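Local coordinates for protein 6-phospho-beta-glucosidase BglT (Thermotoga maritima, PDB 1UP7) that hydrolyses cellobiose 6'-phosphate to glucose 6-phosphate and glucose, using NAD+ and a manganese ion as cofactors, at residues Y190-L195 with A363-E368; I316-N321 with V333-C338. One frame throughout, in Å; residues are numbered along the deposited sequence.

Interaction 1 (Y190-L195 with A363-E368). With G6P (6-O-phosphono-alpha-D-glucopyranose), chain J.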
loop_
_atom_site.group_PDB
_atom_site.type_symbol
_atom_site.label_atom_id
_atom_site.label_comp_id
_atom_site.label_asym_id
_atom_site.label_seq_id
_atom_site.Cartn_x
_atom_site.Cartn_y
_atom_site.Cartn_z
ATOM N N TYR A 190 -15.140 -9.759 9.681
ATOM C CA TYR A 190 -13.682 -9.744 9.570
ATOM C C TYR A 190 -13.049 -9.836 10.939
ATOM O O TYR A 190 -13.665 -9.537 11.958
ATOM C CB TYR A 190 -13.179 -8.477 8.852
ATOM C CG TYR A 190 -13.694 -7.177 9.469
ATOM C CD1 TYR A 190 -14.978 -6.695 9.190
ATOM C CD2 TYR A 190 -12.895 -6.444 10.328
ATOM C CE1 TYR A 190 -15.427 -5.503 9.765
ATOM C CE2 TYR A 190 -13.338 -5.281 10.890
ATOM C CZ TYR A 190 -14.601 -4.810 10.615
ATOM O OH TYR A 190 -15.015 -3.647 11.211
ATOM N N GLY A 191 -11.791 -10.212 10.931
ATOM C CA GLY A 191 -10.975 -10.268 12.118
ATOM C C GLY A 191 -10.084 -11.485 12.000
ATOM O O GLY A 191 -9.772 -11.988 10.918
ATOM N N LEU A 192 -9.652 -11.945 13.152
ATOM C CA LEU A 192 -8.859 -13.138 13.224
ATOM C C LEU A 192 -9.787 -14.211 13.787
ATOM O O LEU A 192 -10.776 -13.922 14.438
ATOM C CB LEU A 192 -7.684 -12.893 14.160
ATOM C CG LEU A 192 -6.336 -12.453 13.571
ATOM C CD1 LEU A 192 -6.363 -11.721 12.231
ATOM C CD2 LEU A 192 -5.502 -11.731 14.608
ATOM N N ASN A 193 -9.468 -15.450 13.493
ATOM C CA ASN A 193 -10.073 -16.584 14.172
ATOM C C ASN A 193 -10.139 -16.395 15.694
ATOM O O ASN A 193 -9.132 -16.111 16.329
ATOM C CB ASN A 193 -9.267 -17.828 13.796
ATOM C CG ASN A 193 -9.893 -19.122 14.289
ATOM O OD1 ASN A 193 -9.205 -19.933 14.893
ATOM N ND2 ASN A 193 -11.186 -19.324 14.030
ATOM N N HIS A 194 -11.325 -16.520 16.279
ATOM C CA HIS A 194 -11.539 -16.180 17.696
ATOM C C HIS A 194 -11.322 -14.738 18.069
ATOM O O HIS A 194 -11.140 -14.444 19.253
ATOM C CB HIS A 194 -10.656 -17.052 18.601
ATOM C CG HIS A 194 -10.947 -18.502 18.442
ATOM N ND1 HIS A 194 -9.974 -19.438 18.178
ATOM C CD2 HIS A 194 -12.130 -19.159 18.400
ATOM C CE1 HIS A 194 -10.543 -20.623 18.039
ATOM N NE2 HIS A 194 -11.852 -20.476 18.159
ATOM N N LEU A 195 -11.375 -13.848 17.080
ATOM C CA LEU A 195 -11.109 -12.431 17.269
ATOM C C LEU A 195 -11.731 -11.694 16.085
ATOM O O LEU A 195 -11.058 -11.028 15.300
ATOM C CB LEU A 195 -9.609 -12.212 17.332
ATOM C CG LEU A 195 -9.132 -10.918 17.979
ATOM C CD1 LEU A 195 -9.052 -11.037 19.478
ATOM C CD2 LEU A 195 -7.814 -10.507 17.398
ATOM N N ALA A 363 -2.643 -6.088 16.868
ATOM C CA ALA A 363 -1.823 -6.527 18.006
ATOM C C ALA A 363 -1.647 -8.055 18.016
ATOM O O ALA A 363 -0.546 -8.593 18.202
ATOM C CB ALA A 363 -2.440 -6.035 19.390
ATOM N N VAL A 364 -2.742 -8.761 17.791
ATOM C CA VAL A 364 -2.651 -10.203 17.789
ATOM C C VAL A 364 -1.921 -10.718 16.551
ATOM O O VAL A 364 -1.168 -11.697 16.640
ATOM C CB VAL A 364 -4.038 -10.825 17.958
ATOM C CG1 VAL A 364 -3.985 -12.339 17.783
ATOM C CG2 VAL A 364 -4.578 -10.443 19.362
ATOM N N LYS A 365 -2.092 -10.058 15.403
ATOM C CA LYS A 365 -1.339 -10.470 14.218
ATOM C C LYS A 365 0.188 -10.329 14.438
ATOM O O LYS A 365 0.988 -11.196 13.984
ATOM C CB LYS A 365 -1.821 -9.736 12.962
ATOM C CG LYS A 365 -1.054 -10.040 11.663
ATOM C CD LYS A 365 -1.192 -11.513 11.152
ATOM C CE LYS A 365 -2.674 -11.893 10.921
ATOM N NZ LYS A 365 -2.969 -13.364 10.830
ATOM N N MET A 366 0.602 -9.251 15.116
ATOM C CA MET A 366 2.033 -9.048 15.375
ATOM C C MET A 366 2.518 -10.163 16.305
ATOM O O MET A 366 3.573 -10.730 16.132
ATOM C CB MET A 366 2.290 -7.650 15.964
ATOM C CG MET A 366 1.956 -6.498 15.011
ATOM S SD MET A 366 2.973 -6.578 13.492
ATOM C CE MET A 366 1.890 -7.452 12.355
ATOM N N TYR A 367 1.712 -10.462 17.296
ATOM C CA TYR A 367 2.015 -11.512 18.211
ATOM C C TYR A 367 2.143 -12.855 17.448
ATOM O O TYR A 367 3.065 -13.625 17.718
ATOM C CB TYR A 367 0.926 -11.594 19.298
ATOM C CG TYR A 367 0.715 -13.015 19.707
ATOM C CD1 TYR A 367 1.559 -13.592 20.642
ATOM C CD2 TYR A 367 -0.274 -13.821 19.086
ATOM C CE1 TYR A 367 1.405 -14.890 21.017
ATOM C CE2 TYR A 367 -0.422 -15.176 19.432
ATOM C CZ TYR A 367 0.445 -15.701 20.402
ATOM O OH TYR A 367 0.389 -17.023 20.819
ATOM N N GLU A 368 1.231 -13.122 16.507
ATOM C CA GLU A 368 1.260 -14.350 15.724
ATOM C C GLU A 368 2.574 -14.533 14.983
ATOM O O GLU A 368 3.150 -15.631 14.996
ATOM C CB GLU A 368 0.101 -14.417 14.720
ATOM C CG GLU A 368 -1.272 -14.774 15.296
ATOM C CD GLU A 368 -2.331 -14.849 14.198
ATOM O OE1 GLU A 368 -2.099 -14.280 13.089
ATOM O OE2 GLU A 368 -3.402 -15.467 14.426
HETATM C C1 G6P J . -15.971 -23.188 20.173
HETATM C C2 G6P J . -14.744 -22.695 19.358
HETATM C C3 G6P J . -13.833 -23.876 19.030
HETATM C C4 G6P J . -13.358 -24.462 20.350
HETATM C C5 G6P J . -14.588 -24.996 21.109
HETATM C C6 G6P J . -14.177 -25.554 22.465
HETATM O O1 G6P J . -16.871 -22.143 20.589
HETATM O O2 G6P J . -15.094 -22.043 18.138
HETATM O O3 G6P J . -12.736 -23.518 18.182
HETATM O O4 G6P J . -12.348 -25.447 20.132
HETATM O O5 G6P J . -15.572 -23.953 21.334
HETATM O O6 G6P J . -15.023 -26.624 22.855
HETATM P P G6P J . -14.501 -27.757 23.873
HETATM O O1P G6P J . -15.574 -28.821 23.896
HETATM O O2P G6P J . -14.276 -27.286 25.302
HETATM O O3P G6P J . -13.222 -28.307 23.305
#
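The turn that carries the manganese ligand H194 is backed here by helix 355-376: L192 packs on V364 and K365, and L195 on V364. CD2 of L192 lies 3.6 Å from V364 CG1, the two side chains sliding past each other in opposite directions. The other methyl of L192, CD1, meets the aliphatic end of the lysine, 3.9 Å from K365 CE. L195 approaches V364 tip to tip, its CD2 3.8 Å from V364 CG2, while L192 takes the other branch of the valine.

The K365 chain, bent at chi2 (65°) and chi3 (57°), brings its end toward L192 and E368, and NZ forms a 2.6 Å salt bridge with E368 OE1, on the syn side of that carboxylate. NZ also pairs with E149 and the carbonyl of V333, so this buried ammonium group is held by two acidic side chains and a backbone oxygen.

L195 N to L192 O closes the type II beta turn of L192 to L195, and the reciprocal L192 N to L195 O makes it the tight end of a beta hairpin between strands 185-190 and 195-203; both bonds are 2.7 Å. The turn places its two leucines on the helix and sends H194 to the sugar, where NE2 and O3 of glucose 6-phosphate share a hydrogen bond of 3.2 Å with O3 near the imidazole plane. Y243, the proton acceptor, meets the same ring. A beta-hairpin turn thus carries a metal ligand into the family 4 glycosidase active site, with a helix of the C-terminal domain packed behind it.

Interaction 2 (I316-N321 with V333-C338)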
loop_
_atom_site.group_PDB
_atom_site.type_symbol
_atom_site.label_atom_id
_atom_site.label_comp_id
_atom_site.label_asym_id
_atom_site.label_seq_id
_atom_site.Cartn_x
_atom_site.Cartn_y
_atom_site.Cartn_z
ATOM N N ILE A 316 -17.219 -18.258 5.111
ATOM C CA ILE A 316 -16.302 -17.479 5.907
ATOM C C ILE A 316 -15.189 -18.374 6.369
ATOM O O ILE A 316 -15.408 -19.366 7.034
ATOM C CB ILE A 316 -16.976 -16.777 7.082
ATOM C CG1 ILE A 316 -18.124 -15.891 6.580
ATOM C CG2 ILE A 316 -15.929 -15.954 7.818
ATOM C CD1 ILE A 316 -19.052 -15.371 7.684
ATOM N N VAL A 317 -13.974 -17.981 6.044
ATOM C CA VAL A 317 -12.860 -18.900 6.012
ATOM C C VAL A 317 -11.595 -18.117 6.406
ATOM O O VAL A 317 -11.584 -16.899 6.312
ATOM C CB VAL A 317 -12.874 -19.481 4.563
ATOM C CG1 VAL A 317 -11.591 -19.242 3.737
ATOM C CG2 VAL A 317 -13.436 -20.906 4.535
ATOM N N ASN A 318 -10.564 -18.793 6.913
ATOM C CA ASN A 318 -9.275 -18.129 7.192
ATOM C C ASN A 318 -8.360 -18.188 5.998
ATOM O O ASN A 318 -8.021 -19.272 5.516
ATOM C CB ASN A 318 -8.536 -18.716 8.396
ATOM C CG ASN A 318 -9.261 -18.480 9.673
ATOM O OD1 ASN A 318 -8.928 -17.584 10.459
ATOM N ND2 ASN A 318 -10.294 -19.263 9.888
ATOM N N THR A 319 -7.943 -17.012 5.539
ATOM C CA THR A 319 -7.211 -16.875 4.299
ATOM C C THR A 319 -6.596 -15.473 4.243
ATOM O O THR A 319 -6.922 -14.625 5.095
ATOM C CB THR A 319 -8.178 -17.133 3.136
ATOM O OG1 THR A 319 -7.429 -17.269 1.930
ATOM C CG2 THR A 319 -9.080 -15.925 2.883
ATOM N N ARG A 320 -5.707 -15.234 3.269
ATOM C CA ARG A 320 -5.105 -13.905 3.104
ATOM C C ARG A 320 -6.137 -12.852 2.783
ATOM O O ARG A 320 -6.989 -13.069 1.950
ATOM C CB ARG A 320 -4.064 -13.887 2.002
ATOM C CG ARG A 320 -2.757 -14.577 2.315
ATOM C CD ARG A 320 -1.732 -14.386 1.194
ATOM N NE ARG A 320 -0.459 -15.014 1.496
ATOM C CZ ARG A 320 0.359 -15.512 0.566
ATOM N NH1 ARG A 320 0.038 -15.452 -0.709
ATOM N NH2 ARG A 320 1.521 -16.051 0.905
ATOM N N ASN A 321 -6.034 -11.710 3.449
ATOM C CA ASN A 321 -6.906 -10.562 3.269
ATOM C C ASN A 321 -7.150 -10.267 1.789
ATOM O O ASN A 321 -8.308 -10.233 1.344
ATOM C CB ASN A 321 -6.262 -9.378 3.997
ATOM C CG ASN A 321 -7.061 -8.070 3.907
ATOM O OD1 ASN A 321 -8.282 -8.057 3.659
ATOM N ND2 ASN A 321 -6.356 -6.953 4.145
ATOM N N VAL A 333 -3.477 -12.956 7.165
ATOM C CA VAL A 333 -4.526 -13.982 7.190
ATOM C C VAL A 333 -5.649 -13.501 8.119
ATOM O O VAL A 333 -5.397 -13.148 9.287
ATOM C CB VAL A 333 -3.998 -15.367 7.650
ATOM C CG1 VAL A 333 -5.139 -16.288 8.041
ATOM C CG2 VAL A 333 -3.108 -16.011 6.539
ATOM N N LEU A 334 -6.864 -13.457 7.582
ATOM C CA LEU A 334 -8.043 -13.068 8.323
ATOM C C LEU A 334 -9.114 -14.142 8.172
ATOM O O LEU A 334 -9.026 -15.001 7.296
ATOM C CB LEU A 334 -8.600 -11.744 7.772
ATOM C CG LEU A 334 -7.635 -10.559 7.790
ATOM C CD1 LEU A 334 -8.273 -9.368 7.070
ATOM C CD2 LEU A 334 -7.205 -10.227 9.210
ATOM N N GLU A 335 -10.129 -14.066 9.024
ATOM C CA GLU A 335 -11.337 -14.874 8.867
ATOM C C GLU A 335 -12.409 -13.957 8.242
ATOM O O GLU A 335 -12.843 -13.000 8.871
ATOM C CB GLU A 335 -11.737 -15.451 10.240
ATOM C CG GLU A 335 -12.944 -16.377 10.242
ATOM C CD GLU A 335 -13.165 -17.030 11.608
ATOM O OE1 GLU A 335 -13.889 -16.463 12.460
ATOM O OE2 GLU A 335 -12.587 -18.124 11.825
ATOM N N ILE A 336 -12.795 -14.245 7.003
ATOM C CA ILE A 336 -13.533 -13.312 6.130
ATOM C C ILE A 336 -14.378 -14.109 5.126
ATOM O O ILE A 336 -14.046 -15.267 4.822
ATOM C CB ILE A 336 -12.558 -12.356 5.352
ATOM C CG1 ILE A 336 -11.385 -13.166 4.731
ATOM C CG2 ILE A 336 -12.045 -11.218 6.257
ATOM C CD1 ILE A 336 -10.373 -12.314 3.865
ATOM N N PRO A 337 -15.453 -13.509 4.612
ATOM C CA PRO A 337 -16.301 -14.159 3.620
ATOM C C PRO A 337 -15.603 -14.270 2.276
ATOM O O PRO A 337 -15.029 -13.285 1.799
ATOM C CB PRO A 337 -17.482 -13.193 3.491
ATOM C CG PRO A 337 -17.414 -12.326 4.738
ATOM C CD PRO A 337 -15.945 -12.162 4.945
ATOM N N CYS A 338 -15.650 -15.459 1.673
ATOM C CA CYS A 338 -15.007 -15.725 0.385
ATOM C C CYS A 338 -15.949 -16.413 -0.589
ATOM O O CYS A 338 -16.856 -17.138 -0.198
ATOM C CB CYS A 338 -13.747 -16.589 0.544
ATOM S SG CYS A 338 -12.527 -15.836 1.622
HETATM O O HOH W 1 -13.845 -20.195 9.532
#
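Strands 313-320 and 333-341 pair antiparallel in the three-stranded sheet of the C-terminal domain, the second being its middle strand, and N318 meets E335 on the side of this pairing nearer the metal site. Two hydrogen-bonded pairs hold the backbones. V317 and I336 exchange two 3.0 Å bonds, N to O each way. T319 N to L334 O is 2.9 Å and the reciprocal L334 N to T319 O is 2.7 Å.

In the non-hydrogen-bonded pair N318 and E335 the side chains cross obliquely, amide and carboxylate planes 71° apart. N318 ND2 donates to E335 OE2 at 3.2 Å, using the anti lone pair of that oxygen; ND2 also reaches the carbonyl of G162. CG of E335, anti to its own backbone N (chi1 -177°), is set 3.9 Å from both N318 ND2 and I316 CG2. OE2 further accepts from N193 and, weakly, from a water that also binds I316 O, while OE1 pairs with Y189. The position of this buried carboxylate, beside the manganese ligand C164 and bonded to N193, is consistent with a place in the second shell of the family 4 active site, and its donors would be expected to stabilise a negative charge.

On the face of V317, T319, L334 and I336 the packing is largely apolar. T319 CG2 packs 3.7 Å from C338 SG, and the T319 side chain crosses that of I336 at about a right angle. L334 lies alongside N321, CD1 3.6 Å from the amide carbon CG, while OD1 and ND2 of N321 bond to I325 N and P329 O. Across the sheet, I316 and P337 sit side by side, pointing the same way against Y189.

Both contacts belong to the C-terminal domain, their centres 12 Å apart. Along the chain 190-195 comes first, then the paired strands 316-321 and 333-338, and finally helix segment 363-368, so interaction 2 falls between the two halves of interaction 1. They touch directly: E335 N probably bonds to G191 O at 2.8 Å, and L192 also packs on L334. Segment 190-195 is thereby held between the three-stranded sheet and helix 355-376. The helix is bonded to the sheet as well, so parts of the domain far apart in sequence converge behind the metal-binding H194.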